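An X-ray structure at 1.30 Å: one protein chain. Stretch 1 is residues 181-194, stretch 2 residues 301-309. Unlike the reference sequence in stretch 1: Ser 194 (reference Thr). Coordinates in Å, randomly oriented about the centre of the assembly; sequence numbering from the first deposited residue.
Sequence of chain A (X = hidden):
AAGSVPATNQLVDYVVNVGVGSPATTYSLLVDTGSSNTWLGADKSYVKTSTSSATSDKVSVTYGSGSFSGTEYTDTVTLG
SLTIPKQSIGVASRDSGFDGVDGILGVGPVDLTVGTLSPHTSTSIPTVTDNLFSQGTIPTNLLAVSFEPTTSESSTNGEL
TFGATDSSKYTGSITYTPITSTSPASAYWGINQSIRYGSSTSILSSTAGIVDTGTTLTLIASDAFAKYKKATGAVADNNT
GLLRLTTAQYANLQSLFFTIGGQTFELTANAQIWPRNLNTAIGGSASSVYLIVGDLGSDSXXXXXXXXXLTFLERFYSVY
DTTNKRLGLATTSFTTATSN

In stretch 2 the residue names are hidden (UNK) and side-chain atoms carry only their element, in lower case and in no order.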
# COMPACT_ATOMS: atom_id res chain seq x y z
N SER A 181 11.19 -8.16 -13.82
CA SER A 181 10.90 -9.36 -14.63
C SER A 181 10.76 -10.58 -13.77
O SER A 181 10.33 -11.65 -14.27
CB SER A 181 12.05 -9.63 -15.64
OG SER A 181 13.23 -9.97 -14.93
N THR A 182 11.10 -10.53 -12.50
CA THR A 182 11.12 -11.68 -11.61
C THR A 182 9.78 -11.96 -11.05
O THR A 182 9.11 -11.01 -10.50
CB THR A 182 12.13 -11.44 -10.48
OG1 THR A 182 13.44 -11.42 -11.08
CG2 THR A 182 12.08 -12.49 -9.46
N SER A 183 9.26 -13.16 -11.15
CA SER A 183 8.02 -13.59 -10.62
C SER A 183 8.14 -14.18 -9.20
O SER A 183 9.22 -14.81 -8.93
CB SER A 183 7.39 -14.67 -11.60
OG SER A 183 6.00 -15.04 -11.15
N PRO A 184 7.21 -14.07 -8.31
CA PRO A 184 5.87 -13.46 -8.54
C PRO A 184 5.80 -11.96 -8.28
O PRO A 184 4.69 -11.40 -8.47
CB PRO A 184 4.97 -14.22 -7.56
CG PRO A 184 5.89 -14.56 -6.40
CD PRO A 184 7.26 -14.75 -7.00
N ALA A 185 6.88 -11.28 -7.86
CA ALA A 185 6.80 -9.82 -7.67
C ALA A 185 6.31 -9.10 -8.89
O ALA A 185 5.62 -8.08 -8.79
CB ALA A 185 8.19 -9.28 -7.31
N SER A 186 6.60 -9.63 -10.10
CA SER A 186 6.19 -9.02 -11.35
C SER A 186 4.68 -8.91 -11.53
O SER A 186 4.26 -8.09 -12.40
CB SER A 186 6.79 -9.81 -12.52
OG SER A 186 6.24 -11.16 -12.47
N ALA A 187 3.89 -9.64 -10.79
CA ALA A 187 2.42 -9.56 -10.91
C ALA A 187 1.89 -8.35 -10.19
O ALA A 187 0.74 -7.94 -10.38
CB ALA A 187 1.81 -10.84 -10.33
N TYR A 188 2.66 -7.79 -9.22
CA TYR A 188 2.28 -6.64 -8.39
C TYR A 188 2.98 -5.44 -8.91
O TYR A 188 3.54 -5.41 -10.03
CB TYR A 188 2.67 -6.99 -6.92
CG TYR A 188 2.10 -8.24 -6.35
CD1 TYR A 188 2.72 -9.52 -6.68
CD2 TYR A 188 0.98 -8.26 -5.55
CE1 TYR A 188 2.15 -10.69 -6.20
CE2 TYR A 188 0.41 -9.47 -5.11
CZ TYR A 188 1.04 -10.64 -5.42
OH TYR A 188 0.49 -11.86 -5.00
N TRP A 189 3.02 -4.35 -8.10
CA TRP A 189 3.91 -3.21 -8.40
C TRP A 189 5.28 -3.61 -7.89
O TRP A 189 5.73 -3.21 -6.81
CB TRP A 189 3.38 -1.92 -7.74
CG TRP A 189 2.14 -1.46 -8.50
CD1 TRP A 189 0.83 -1.61 -8.11
CD2 TRP A 189 2.10 -0.85 -9.77
NE1 TRP A 189 -0.03 -1.09 -9.08
CE2 TRP A 189 0.75 -0.64 -10.12
CE3 TRP A 189 3.09 -0.43 -10.67
CZ2 TRP A 189 0.37 -0.04 -11.30
CZ3 TRP A 189 2.71 0.18 -11.83
CH2 TRP A 189 1.38 0.38 -12.15
N GLY A 190 5.92 -4.50 -8.68
CA GLY A 190 7.18 -5.18 -8.25
C GLY A 190 8.36 -4.49 -8.81
O GLY A 190 8.40 -4.09 -9.99
N ILE A 191 9.38 -4.34 -7.97
CA ILE A 191 10.62 -3.70 -8.35
C ILE A 191 11.80 -4.53 -7.83
O ILE A 191 11.64 -5.39 -6.97
CB ILE A 191 10.74 -2.24 -7.80
CG1 ILE A 191 10.80 -2.23 -6.27
CG2 ILE A 191 9.53 -1.40 -8.28
CD1 ILE A 191 11.09 -0.88 -5.68
N ASN A 192 12.99 -4.24 -8.35
CA ASN A 192 14.21 -4.70 -7.78
C ASN A 192 14.84 -3.66 -6.88
O ASN A 192 14.82 -2.47 -7.25
CB ASN A 192 15.18 -5.09 -8.92
CG ASN A 192 14.57 -6.15 -9.82
OD1 ASN A 192 14.63 -5.92 -11.12
ND2 ASN A 192 14.00 -7.12 -9.36
N GLN A 193 15.38 -4.06 -5.73
CA GLN A 193 16.10 -3.10 -4.89
C GLN A 193 17.11 -3.85 -4.04
O GLN A 193 17.00 -5.09 -3.90
CB GLN A 193 15.13 -2.31 -3.96
CG GLN A 193 14.74 -3.06 -2.71
CD GLN A 193 13.64 -2.33 -1.92
OE1 GLN A 193 13.18 -1.26 -2.31
NE2 GLN A 193 13.26 -2.91 -0.79
N SER A 194 18.02 -3.13 -3.40
CA SER A 194 18.81 -3.64 -2.31
C SER A 194 18.63 -2.73 -1.11
O SER A 194 18.18 -1.59 -1.24
CB SER A 194 20.29 -3.74 -2.70
OG SER A 194 20.81 -2.42 -2.80
N UNK A 301 15.19 -15.10 -2.10
CA UNK A 301 15.34 -16.04 -3.26
C UNK A 301 14.01 -16.58 -3.73
O UNK A 301 14.04 -17.43 -4.60
N UNK A 302 12.89 -16.11 -3.22
CA UNK A 302 11.59 -16.60 -3.68
C UNK A 302 10.97 -15.70 -4.72
O UNK A 302 9.79 -15.95 -5.11
o UNK A 302 10.21 -19.21 0.16
c UNK A 302 9.94 -18.19 -0.48
c UNK A 302 11.12 -17.80 -1.53
o UNK A 302 8.97 -17.52 -0.48
c UNK A 302 10.63 -16.74 -2.50
N UNK A 303 11.65 -14.73 -5.25
CA UNK A 303 11.09 -13.84 -6.27
C UNK A 303 10.12 -12.80 -5.71
O UNK A 303 9.48 -12.11 -6.52
N UNK A 304 9.98 -12.66 -4.39
CA UNK A 304 9.16 -11.61 -3.75
C UNK A 304 9.70 -11.62 -2.32
O UNK A 304 9.25 -12.43 -1.47
c UNK A 304 5.33 -11.04 -4.12
c UNK A 304 7.67 -11.95 -3.88
c UNK A 304 6.79 -10.22 -2.27
c UNK A 304 6.79 -10.74 -3.66
N UNK A 305 10.63 -10.72 -2.05
CA UNK A 305 11.50 -10.85 -0.86
C UNK A 305 11.43 -9.62 0.04
O UNK A 305 12.20 -9.52 1.02
c UNK A 305 12.93 -11.07 -1.33
o UNK A 305 14.28 -12.52 -2.65
c UNK A 305 13.18 -12.37 -2.07
o UNK A 305 12.30 -13.28 -2.06
N UNK A 306 10.56 -8.69 -0.31
CA UNK A 306 10.31 -7.52 0.53
C UNK A 306 8.96 -6.90 0.16
O UNK A 306 8.50 -7.13 -0.99
c UNK A 306 10.83 -4.32 -2.68
c UNK A 306 11.57 -5.86 -0.98
c UNK A 306 12.52 -6.36 -1.88
c UNK A 306 10.74 -4.84 -1.43
c UNK A 306 12.63 -5.83 -3.15
c UNK A 306 11.80 -4.82 -3.55
c UNK A 306 11.47 -6.44 0.41
N UNK A 307 8.43 -6.15 1.09
CA UNK A 307 7.24 -5.29 0.81
C UNK A 307 7.60 -3.92 1.37
O UNK A 307 7.71 -3.75 2.60
c UNK A 307 4.82 -4.88 1.07
c UNK A 307 5.64 -7.23 0.90
c UNK A 307 5.94 -5.83 1.41
c UNK A 307 4.41 -7.90 1.47
N UNK A 308 7.72 -2.92 0.49
CA UNK A 308 7.85 -1.52 0.93
C UNK A 308 6.43 -1.04 1.19
O UNK A 308 5.66 -0.75 0.26
n UNK A 308 10.53 -0.50 -1.49
o UNK A 308 10.59 -1.87 0.28
c UNK A 308 9.97 -1.07 -0.42
c UNK A 308 8.55 -0.67 -0.13
N UNK A 309 6.06 -0.98 2.48
CA UNK A 309 4.68 -0.72 2.89
C UNK A 309 4.39 0.69 3.21
O UNK A 309 5.15 1.62 2.90

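Position 301 has no side-chain atoms and lies beyond the reach of stretch 1. Its backbone angles, phi 97° and psi 7°, would jam a CB against the carbonyl oxygen of the preceding residue, so the residue is Gly 301.

Position 302 carries three carbons in a row, the third bearing two oxygens, and meets stretch 1 through its backbone, whose O approaches Pro 184. A carboxylate on a two-carbon stem is Glu 302. The group is exposed, as suits a charge; the nearest side-chain approach, CB of Glu 302 to CD of Pro 184, is 6.0 Å, so the side chain makes no contact with stretch 1. The backbone O of Glu 302 is 3.4 Å from CD of Pro 184.

Position 303 is again bare. Phi is 76°, which favours glycine, and the packing agrees: an ideal CB would lie 2.0 Å from O of Ser 183, a clash, and tight against CD of Pro 184 and CG2 of Thr 182. Its CA sits 3.4 Å from O of Ser 183 in a CA-H...O contact, and its O accepts a hydrogen bond from N of Ala 185 at 3.0 Å. Gly 303 therefore lets the two stretches come close.

Position 304 has four carbons forked at the second, with no polar atom. Its CA-to-CB bond points toward stretch 1, and its carbons meet Pro 184, Ala 185 and Tyr 188, so it is Leu 304. CB is 4.0 Å from CG of Pro 184, CG is 4.2 Å from CB of Ala 185, and CD1 is 3.8 Å from CE1 of Tyr 188. A branched aliphatic group suits these three neighbours, offering carbon to each.

Position 305 has two carbons, the second with two oxygens, and does not touch stretch 1. This short carboxylate is Asp 305, and it holds its own loop together. OD2 accepts from N of Gly 301 at 2.8 Å and OD1 from N of Glu 302 at 3.1 Å, with a weak bond to OD1 from N of Leu 304 at 3.3 Å.

Position 306 shows one carbon followed by a six-carbon ring without a hydroxyl; a ring carbon nears Ile 191, and Gln 193 lies over one face. This is Phe 306. CG of Gln 193 is 3.8 Å from the ring centroid, as a CH-pi contact, while CZ approaches CG1 of Ile 191 at 3.9 Å. The flat ring thus packs against the aliphatic stem of a polar side chain.

Position 307 has four carbons forked at the first, one arm two carbons long, and makes no contact with stretch 1. It is Ile 307, whose CB points away from stretch 1; the residue is buried, fitting for an apolar side chain.

Position 308 has two carbons, the second carrying one oxygen and one nitrogen, which meet the amide of Gln 193; hence Asn 308. ND2 donates to OE1 of Gln 193 at 2.9 Å, and OD1 accepts from NE2 of Gln 193 at 3.1 Å. A side-chain amide has both donor and acceptor, so it can pair in both directions, as a carboxylate or a hydrocarbon could not.

Position 309, without a side chain, is Gly 309, at the N-cap position right before a helix.

The contact works in two parts. Near Gly 303, close backbones are joined by a hydrogen bond beside the apolar packing of Leu 304. Farther along, the strands run at 105°, and side chains bridge them: the Phe 306 ring supports Gln 193, whose amide forms a reciprocal pair with Asn 308.

Stretch 2 301-309: GEGLDFING
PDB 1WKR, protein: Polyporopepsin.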